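Local atomic coordinates of titin (Homo sapiens, PDB entry 2J8H), a protein that serves as a giant elastic scaffold of the muscle sarcomere, built largely from tandem immunoglobulin-like domains, and also carries a serine/threonine kinase domain. Residues Arg12-Arg17 with Ala92-Glu97; Gly49-Ile54 with Leu64-Val69. All coordinates share one frame; numbering follows the deposited sequence.

Contact 1 of 2, residues Arg12-Arg17 with Ala92-Glu97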
ATOM      1  N   ARG A  12     -16.085  -7.077  17.646  1.00 54.27           N
ATOM      2  CA  ARG A  12     -16.045  -8.260  16.781  1.00 54.86           C
ATOM      3  C   ARG A  12     -14.622  -8.785  16.672  1.00 53.61           C
ATOM      4  O   ARG A  12     -13.705  -8.000  16.521  1.00 53.21           O
ATOM      5  CB  ARG A  12     -16.522  -7.892  15.369  1.00 55.36           C
ATOM      6  CG  ARG A  12     -18.021  -7.849  15.217  1.00 58.25           C
ATOM      7  CD  ARG A  12     -18.446  -7.633  13.754  1.00 59.98           C
ATOM      8  NE  ARG A  12     -19.652  -6.793  13.701  1.00 64.42           N
ATOM      9  CZ  ARG A  12     -20.906  -7.232  13.601  1.00 65.29           C
ATOM     10  NH1 ARG A  12     -21.179  -8.534  13.499  1.00 66.00           N
ATOM     11  NH2 ARG A  12     -21.901  -6.342  13.590  1.00 65.45           N
ATOM     12  N   ASN A  13     -14.452 -10.107  16.715  1.00 53.14           N
ATOM     13  CA  ASN A  13     -13.187 -10.730  16.335  1.00 52.78           C
ATOM     14  C   ASN A  13     -12.852 -10.326  14.902  1.00 52.45           C
ATOM     15  O   ASN A  13     -13.748 -10.270  14.034  1.00 53.29           O
ATOM     16  CB  ASN A  13     -13.271 -12.256  16.432  1.00 52.80           C
ATOM     17  CG  ASN A  13     -13.248 -12.769  17.861  1.00 52.97           C
ATOM     18  OD1 ASN A  13     -12.920 -12.037  18.801  1.00 52.62           O
ATOM     19  ND2 ASN A  13     -13.564 -14.049  18.026  1.00 51.80           N
ATOM     20  N   LEU A  14     -11.578 -10.052  14.644  1.00 51.61           N
ATOM     21  CA  LEU A  14     -11.123  -9.546  13.341  1.00 51.35           C
ATOM     22  C   LEU A  14     -10.057 -10.453  12.757  1.00 50.41           C
ATOM     23  O   LEU A  14      -9.239 -10.992  13.494  1.00 50.01           O
ATOM     24  CB  LEU A  14     -10.459  -8.175  13.477  1.00 51.63           C
ATOM     25  CG  LEU A  14     -11.213  -6.925  13.934  1.00 54.35           C
ATOM     26  CD1 LEU A  14     -10.225  -5.759  14.010  1.00 55.57           C
ATOM     27  CD2 LEU A  14     -12.358  -6.633  12.956  1.00 57.07           C
ATOM     28  N   ASN A  15     -10.066 -10.568  11.430  1.00 49.76           N
ATOM     29  CA  ASN A  15      -8.994 -11.159  10.645  1.00 49.45           C
ATOM     30  C   ASN A  15      -8.593 -10.140   9.590  1.00 48.79           C
ATOM     31  O   ASN A  15      -9.355  -9.848   8.676  1.00 48.60           O
ATOM     32  CB  ASN A  15      -9.467 -12.429   9.956  1.00 49.48           C
ATOM     33  CG  ASN A  15      -9.564 -13.596  10.904  1.00 51.33           C
ATOM     34  OD1 ASN A  15     -10.420 -13.626  11.769  1.00 55.91           O
ATOM     35  ND2 ASN A  15      -8.683 -14.567  10.742  1.00 55.07           N
ATOM     36  N   VAL A  16      -7.388  -9.613   9.710  1.00 47.74           N
ATOM     37  CA  VAL A  16      -6.950  -8.497   8.891  1.00 47.74           C
ATOM     38  C   VAL A  16      -5.671  -8.887   8.182  1.00 47.35           C
ATOM     39  O   VAL A  16      -4.819  -9.572   8.737  1.00 46.17           O
ATOM     40  CB  VAL A  16      -6.728  -7.242   9.772  1.00 47.33           C
ATOM     41  CG1 VAL A  16      -6.185  -6.060   8.965  1.00 47.37           C
ATOM     42  CG2 VAL A  16      -8.025  -6.869  10.424  1.00 48.16           C
ATOM     43  N   ARG A  17      -5.558  -8.475   6.929  1.00 47.70           N
ATOM     44  CA  ARG A  17      -4.359  -8.742   6.169  1.00 48.20           C
ATOM     45  C   ARG A  17      -3.209  -7.924   6.740  1.00 48.22           C
ATOM     46  O   ARG A  17      -3.385  -6.784   7.127  1.00 48.40           O
ATOM     47  CB  ARG A  17      -4.576  -8.429   4.683  1.00 47.58           C
ATOM     48  CG  ARG A  17      -3.399  -8.743   3.801  1.00 48.38           C
ATOM     49  CD  ARG A  17      -3.138 -10.233   3.672  1.00 49.44           C
ATOM     50  NE  ARG A  17      -4.336 -11.017   3.342  1.00 48.82           N
ATOM     51  CZ  ARG A  17      -4.817 -11.224   2.117  1.00 50.10           C
ATOM     52  NH1 ARG A  17      -4.221 -10.716   1.032  1.00 48.15           N
ATOM     53  NH2 ARG A  17      -5.913 -11.967   1.974  1.00 51.07           N
ATOM     54  N   ALA A  92     -12.096  -8.888  21.953  1.00 48.53           N
ATOM     55  CA  ALA A  92     -12.027  -9.407  20.585  1.00 48.76           C
ATOM     56  C   ALA A  92     -10.594  -9.850  20.328  1.00 48.59           C
ATOM     57  O   ALA A  92      -9.653  -9.269  20.875  1.00 49.13           O
ATOM     58  CB  ALA A  92     -12.417  -8.322  19.575  1.00 48.94           C
ATOM     59  N   SER A  93     -10.427 -10.853  19.486  1.00 48.80           N
ATOM     60  CA  SER A  93      -9.107 -11.228  19.023  1.00 48.70           C
ATOM     61  C   SER A  93      -8.884 -10.640  17.636  1.00 48.66           C
ATOM     62  O   SER A  93      -9.799 -10.593  16.803  1.00 48.95           O
ATOM     63  CB  SER A  93      -9.016 -12.729  18.959  1.00 49.29           C
ATOM     64  OG  SER A  93      -9.859 -13.178  17.919  1.00 52.05           O
ATOM     65  N   LEU A  94      -7.664 -10.189  17.398  1.00 48.23           N
ATOM     66  CA  LEU A  94      -7.200  -9.846  16.084  1.00 48.05           C
ATOM     67  C   LEU A  94      -6.259 -10.966  15.606  1.00 47.83           C
ATOM     68  O   LEU A  94      -5.301 -11.308  16.286  1.00 47.40           O
ATOM     69  CB  LEU A  94      -6.451  -8.530  16.156  1.00 47.90           C
ATOM     70  CG  LEU A  94      -5.795  -8.043  14.862  1.00 48.88           C
ATOM     71  CD1 LEU A  94      -6.758  -8.051  13.655  1.00 49.77           C
ATOM     72  CD2 LEU A  94      -5.217  -6.662  15.104  1.00 47.98           C
ATOM     73  N   GLU A  95      -6.556 -11.566  14.463  1.00 47.69           N
ATOM     74  CA  GLU A  95      -5.637 -12.472  13.840  1.00 48.24           C
ATOM     75  C   GLU A  95      -5.174 -11.772  12.582  1.00 47.64           C
ATOM     76  O   GLU A  95      -5.949 -11.090  11.924  1.00 46.81           O
ATOM     77  CB  GLU A  95      -6.312 -13.811  13.556  1.00 48.61           C
ATOM     78  CG  GLU A  95      -6.277 -14.725  14.790  1.00 51.38           C
ATOM     79  CD  GLU A  95      -7.560 -15.510  15.021  1.00 52.69           C
ATOM     80  OE1 GLU A  95      -7.928 -16.336  14.137  1.00 57.71           O
ATOM     81  OE2 GLU A  95      -8.171 -15.325  16.118  1.00 60.72           O
ATOM     82  N   VAL A  96      -3.894 -11.903  12.276  1.00 47.73           N
ATOM     83  CA  VAL A  96      -3.307 -11.174  11.165  1.00 47.38           C
ATOM     84  C   VAL A  96      -2.890 -12.189  10.140  1.00 47.21           C
ATOM     85  O   VAL A  96      -2.117 -13.108  10.431  1.00 46.17           O
ATOM     86  CB  VAL A  96      -2.114 -10.290  11.592  1.00 47.48           C
ATOM     87  CG1 VAL A  96      -1.476  -9.621  10.367  1.00 45.95           C
ATOM     88  CG2 VAL A  96      -2.562  -9.241  12.634  1.00 48.08           C
ATOM     89  N   GLU A  97      -3.425 -12.023   8.937  1.00 47.36           N
ATOM     90  CA  GLU A  97      -3.212 -12.964   7.863  1.00 47.78           C
ATOM     91  C   GLU A  97      -1.952 -12.531   7.134  1.00 47.19           C
ATOM     92  O   GLU A  97      -1.834 -11.380   6.709  1.00 45.44           O
ATOM     93  CB  GLU A  97      -4.388 -12.967   6.877  1.00 48.31           C
ATOM     94  CG  GLU A  97      -5.788 -12.928   7.521  1.00 49.42           C
ATOM     95  CD  GLU A  97      -6.893 -12.696   6.495  1.00 50.35           C
ATOM     96  OE1 GLU A  97      -6.657 -11.979   5.481  1.00 53.79           O
ATOM     97  OE2 GLU A  97      -7.993 -13.253   6.693  1.00 53.27           O
TER
HETATM   98  O   HOH W   1      -9.805 -13.152  15.074  1.00 45.58           O

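Contact 2 of 2, residues Gly49-Ile54 with Leu64-Val69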
ATOM      1  N   GLY A  49      -1.491   8.356  17.955  1.00 45.31           N
ATOM      2  CA  GLY A  49      -1.830   8.995  16.710  1.00 46.41           C
ATOM      3  C   GLY A  49      -1.276   8.281  15.496  1.00 46.93           C
ATOM      4  O   GLY A  49      -1.630   8.605  14.383  1.00 48.66           O
ATOM      5  N   LEU A  50      -0.366   7.343  15.711  1.00 47.71           N
ATOM      6  CA  LEU A  50       0.372   6.673  14.648  1.00 47.65           C
ATOM      7  C   LEU A  50      -0.061   5.207  14.659  1.00 47.76           C
ATOM      8  O   LEU A  50      -1.021   4.830  13.961  1.00 48.86           O
ATOM      9  CB  LEU A  50       1.858   6.831  14.927  1.00 48.22           C
ATOM     10  CG  LEU A  50       2.328   8.305  14.941  1.00 49.78           C
ATOM     11  CD1 LEU A  50       3.489   8.473  15.919  1.00 52.76           C
ATOM     12  CD2 LEU A  50       2.718   8.762  13.548  1.00 52.08           C
ATOM     13  N   LYS A  51       0.557   4.406  15.516  1.00 47.43           N
ATOM     14  CA  LYS A  51       0.193   2.994  15.624  1.00 47.48           C
ATOM     15  C   LYS A  51      -1.233   2.844  16.096  1.00 47.33           C
ATOM     16  O   LYS A  51      -1.945   1.974  15.613  1.00 47.15           O
ATOM     17  CB  LYS A  51       1.100   2.262  16.611  1.00 47.79           C
ATOM     18  CG  LYS A  51       0.860   0.745  16.694  1.00 47.69           C
ATOM     19  CD  LYS A  51       1.093   0.064  15.335  1.00 48.94           C
ATOM     20  CE  LYS A  51       0.868  -1.467  15.376  1.00 48.45           C
ATOM     21  NZ  LYS A  51       1.051  -2.015  14.012  1.00 45.10           N
ATOM     22  N   TYR A  52      -1.637   3.684  17.061  1.00 47.50           N
ATOM     23  CA  TYR A  52      -2.953   3.573  17.694  1.00 47.58           C
ATOM     24  C   TYR A  52      -3.687   4.892  17.670  1.00 47.60           C
ATOM     25  O   TYR A  52      -3.149   5.901  18.118  1.00 47.21           O
ATOM     26  CB  TYR A  52      -2.819   3.163  19.154  1.00 48.19           C
ATOM     27  CG  TYR A  52      -2.176   1.831  19.385  1.00 47.90           C
ATOM     28  CD1 TYR A  52      -0.935   1.742  19.999  1.00 50.08           C
ATOM     29  CD2 TYR A  52      -2.816   0.648  19.016  1.00 48.72           C
ATOM     30  CE1 TYR A  52      -0.338   0.518  20.243  1.00 50.82           C
ATOM     31  CE2 TYR A  52      -2.217  -0.599  19.251  1.00 48.64           C
ATOM     32  CZ  TYR A  52      -0.984  -0.653  19.869  1.00 49.52           C
ATOM     33  OH  TYR A  52      -0.350  -1.859  20.097  1.00 50.75           O
ATOM     34  N   ARG A  53      -4.915   4.867  17.164  1.00 47.54           N
ATOM     35  CA  ARG A  53      -5.802   6.021  17.185  1.00 48.29           C
ATOM     36  C   ARG A  53      -7.102   5.587  17.809  1.00 47.96           C
ATOM     37  O   ARG A  53      -7.639   4.544  17.457  1.00 48.48           O
ATOM     38  CB  ARG A  53      -6.088   6.509  15.767  1.00 47.86           C
ATOM     39  CG  ARG A  53      -5.005   7.295  15.141  1.00 50.24           C
ATOM     40  CD  ARG A  53      -5.349   7.615  13.698  1.00 51.43           C
ATOM     41  NE  ARG A  53      -5.015   6.483  12.858  1.00 55.38           N
ATOM     42  CZ  ARG A  53      -5.534   6.244  11.647  1.00 58.76           C
ATOM     43  NH1 ARG A  53      -6.447   7.065  11.120  1.00 58.49           N
ATOM     44  NH2 ARG A  53      -5.123   5.167  10.953  1.00 58.27           N
ATOM     45  N   ILE A  54      -7.611   6.379  18.731  1.00 48.43           N
ATOM     46  CA  ILE A  54      -8.842   6.063  19.430  1.00 49.13           C
ATOM     47  C   ILE A  54      -9.819   7.128  19.035  1.00 49.98           C
ATOM     48  O   ILE A  54      -9.483   8.310  18.994  1.00 50.96           O
ATOM     49  CB  ILE A  54      -8.642   6.061  20.935  1.00 49.02           C
ATOM     50  CG1 ILE A  54      -7.821   4.843  21.318  1.00 49.39           C
ATOM     51  CG2 ILE A  54     -10.023   6.079  21.673  1.00 49.74           C
ATOM     52  CD1 ILE A  54      -7.334   4.834  22.735  1.00 50.64           C
ATOM     53  N   LEU A  64     -11.069   1.803  17.812  1.00 45.66           N
ATOM     54  CA  LEU A  64      -9.640   1.828  17.905  1.00 45.35           C
ATOM     55  C   LEU A  64      -9.119   1.432  16.544  1.00 45.46           C
ATOM     56  O   LEU A  64      -9.515   0.397  16.003  1.00 46.45           O
ATOM     57  CB  LEU A  64      -9.184   0.818  18.945  1.00 45.24           C
ATOM     58  CG  LEU A  64      -7.666   0.532  19.013  1.00 45.12           C
ATOM     59  CD1 LEU A  64      -6.914   1.725  19.552  1.00 44.12           C
ATOM     60  CD2 LEU A  64      -7.436  -0.726  19.889  1.00 46.16           C
ATOM     61  N   ILE A  65      -8.234   2.242  15.987  1.00 45.21           N
ATOM     62  CA  ILE A  65      -7.566   1.916  14.756  1.00 45.39           C
ATOM     63  C   ILE A  65      -6.119   1.553  15.060  1.00 45.77           C
ATOM     64  O   ILE A  65      -5.376   2.354  15.620  1.00 44.68           O
ATOM     65  CB  ILE A  65      -7.590   3.090  13.746  1.00 45.30           C
ATOM     66  CG1 ILE A  65      -9.021   3.637  13.591  1.00 45.75           C
ATOM     67  CG2 ILE A  65      -7.018   2.640  12.368  1.00 44.83           C
ATOM     68  CD1 ILE A  65      -9.113   4.985  12.853  1.00 46.08           C
ATOM     69  N   ILE A  66      -5.736   0.331  14.671  1.00 45.80           N
ATOM     70  CA  ILE A  66      -4.367  -0.160  14.794  1.00 45.70           C
ATOM     71  C   ILE A  66      -3.801  -0.157  13.408  1.00 45.88           C
ATOM     72  O   ILE A  66      -4.270  -0.897  12.563  1.00 45.23           O
ATOM     73  CB  ILE A  66      -4.316  -1.599  15.339  1.00 45.86           C
ATOM     74  CG1 ILE A  66      -5.150  -1.699  16.617  1.00 45.58           C
ATOM     75  CG2 ILE A  66      -2.884  -2.048  15.580  1.00 44.99           C
ATOM     76  CD1 ILE A  66      -5.378  -3.116  17.091  1.00 47.59           C
ATOM     77  N   ALA A  67      -2.777   0.660  13.192  1.00 45.94           N
ATOM     78  CA  ALA A  67      -2.235   0.847  11.875  1.00 46.62           C
ATOM     79  C   ALA A  67      -1.331  -0.287  11.492  1.00 47.56           C
ATOM     80  O   ALA A  67      -0.584  -0.830  12.330  1.00 47.55           O
ATOM     81  CB  ALA A  67      -1.465   2.160  11.793  1.00 46.38           C
ATOM     82  N   SER A  68      -1.372  -0.626  10.202  1.00 48.22           N
ATOM     83  CA  SER A  68      -0.336  -1.429   9.610  1.00 48.93           C
ATOM     84  C   SER A  68      -0.022  -2.646  10.455  1.00 47.87           C
ATOM     85  O   SER A  68       1.067  -2.768  11.041  1.00 47.12           O
ATOM     86  CB  SER A  68       0.915  -0.570   9.408  1.00 50.23           C
ATOM     87  OG  SER A  68       0.659   0.433   8.431  1.00 53.36           O
ATOM     88  N   VAL A  69      -1.001  -3.539  10.535  1.00 47.03           N
ATOM     89  CA  VAL A  69      -0.908  -4.641  11.466  1.00 46.57           C
ATOM     90  C   VAL A  69       0.175  -5.638  11.091  1.00 46.97           C
ATOM     91  O   VAL A  69       0.397  -5.921   9.916  1.00 47.09           O
ATOM     92  CB  VAL A  69      -2.272  -5.333  11.703  1.00 46.73           C
ATOM     93  CG1 VAL A  69      -3.197  -4.369  12.371  1.00 45.45           C
ATOM     94  CG2 VAL A  69      -2.877  -5.877  10.410  1.00 47.07           C
TER
HETATM   95  O   HOH W   2      -3.863   3.976  13.910  1.00 41.83           O

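Contact 1 of 2, residues Arg12-Arg17 with Ala92-Glu97
Ala92 turns its methyl group to the other segment and meets the backbone of Arg12 there, with CB 3.3 Å from Arg12 O. Next to it, Ser93 N donates to the side-chain oxygen Asn13 OD1 at 2.8 Å. The N-H is well aligned, but the donor stands 44° out of the amide plane. This bond continues the ladder beyond the strand with a side chain in place of a peptide carbonyl. Ser93 O faces the same neighbour and accepts from Leu14 N at 2.8 Å. A water spans Ser93 OG and Leu14 O, lying 2.7 Å from Leu14 O. The pairing of 14-17 with 92-97 is parallel and matches the A'-G pair of I-set immunoglobulin domains, formed at the edge of one sheet of the sandwich. Leu94 points into that sandwich with CG anti to the backbone N (chi1 176°). Leu94 CD1 lies 3.7 Å from Leu14 CB and from Val16 CG2. Ala22 of the facing sheet packs against all three side chains. Glu95 bonds through its backbone, N to Leu14 O and O to Val16 N. Val96 sets its CA-H against Val16 O. Glu97 N donates to Val16 O at 2.8 Å. The Glu97 carboxylate meets the edge of the Arg17 guanidinium in a salt bridge, with Glu97 OE1 3.3 Å from Arg17 NE by a weak bond and the planes 29° apart. Arg17 NH1 is hydrogen-bonded to Asn21 O of a second subunit. An alanine in place of Glu97 would probably leave Arg17 NE without this charged mate and the guanidinium freer to turn.

Contact 2 of 2, residues Gly49-Ile54 with Leu64-Val69
Tyr52-Ile54 and Leu64-Ile66 are the paired strands of a beta hairpin, the D-E hairpin of the immunoglobulin fold. Backbone bonds set the antiparallel register. Arg53 and Ile65 form the hydrogen-bonded pair, N to O in both directions, at 3.0 Å from Arg53 N to Ile65 O and 2.8 Å from Ile65 N to Arg53 O. Past the strand ends, Ala67 N still donates to Lys51 O.

Apolar contacts lie on the face of Tyr52, Ile54, Leu64 and Ile66. Leu64 CD1 rests 3.7 Å from Ile54 CG1, and both side chains also touch Trp38 in the core. Ile66 lies alongside Tyr52, with Ile66 CG2 4.0 Å from ring atom CE2 of Tyr52. Lys51 CG sits over the centre of one face of that ring.

On the other face of the sheet, Arg53 folds over Ile65. Its chain bends at chi3 (-82°), which places NE. Ile65 CD1 lies 3.8 Å above the guanidinium plane, offset toward its rim. Arg53 NE donates to a water that also lies within hydrogen-bonding distance of Leu50 O and Ile65 O, and so bridges the loop and both strands.

The Lys51 ammonium is held by a charge and a carbonyl. NZ makes a salt bridge with Asp73. Lys51 NZ also reaches Ala67 O, 2.6 Å away and nearly in line with the carbonyl bond (178°).

How the contacts relate
The two contacts lie about 14 Å apart, centre to centre, in the first immunoglobulin domain. Along the chain the order is 12-17, 49-54, 64-69, 92-97, so contact 2 falls between the two halves of contact 1. They belong to opposing sheets of the sandwich: contact 1 to the sheet with strand 86-102, contact 2 to the one with strands 22-29 and 61-66. They meet in the core, where Val69 packs on Val16 and Val96, and Ile66 on Leu94. Together they join both sheets of one domain of the tandem repeat around a shared core. Strand 86-102 runs on toward the second domain, so contact 1 lies near the domain junction. Different neighbouring subunits touch each contact.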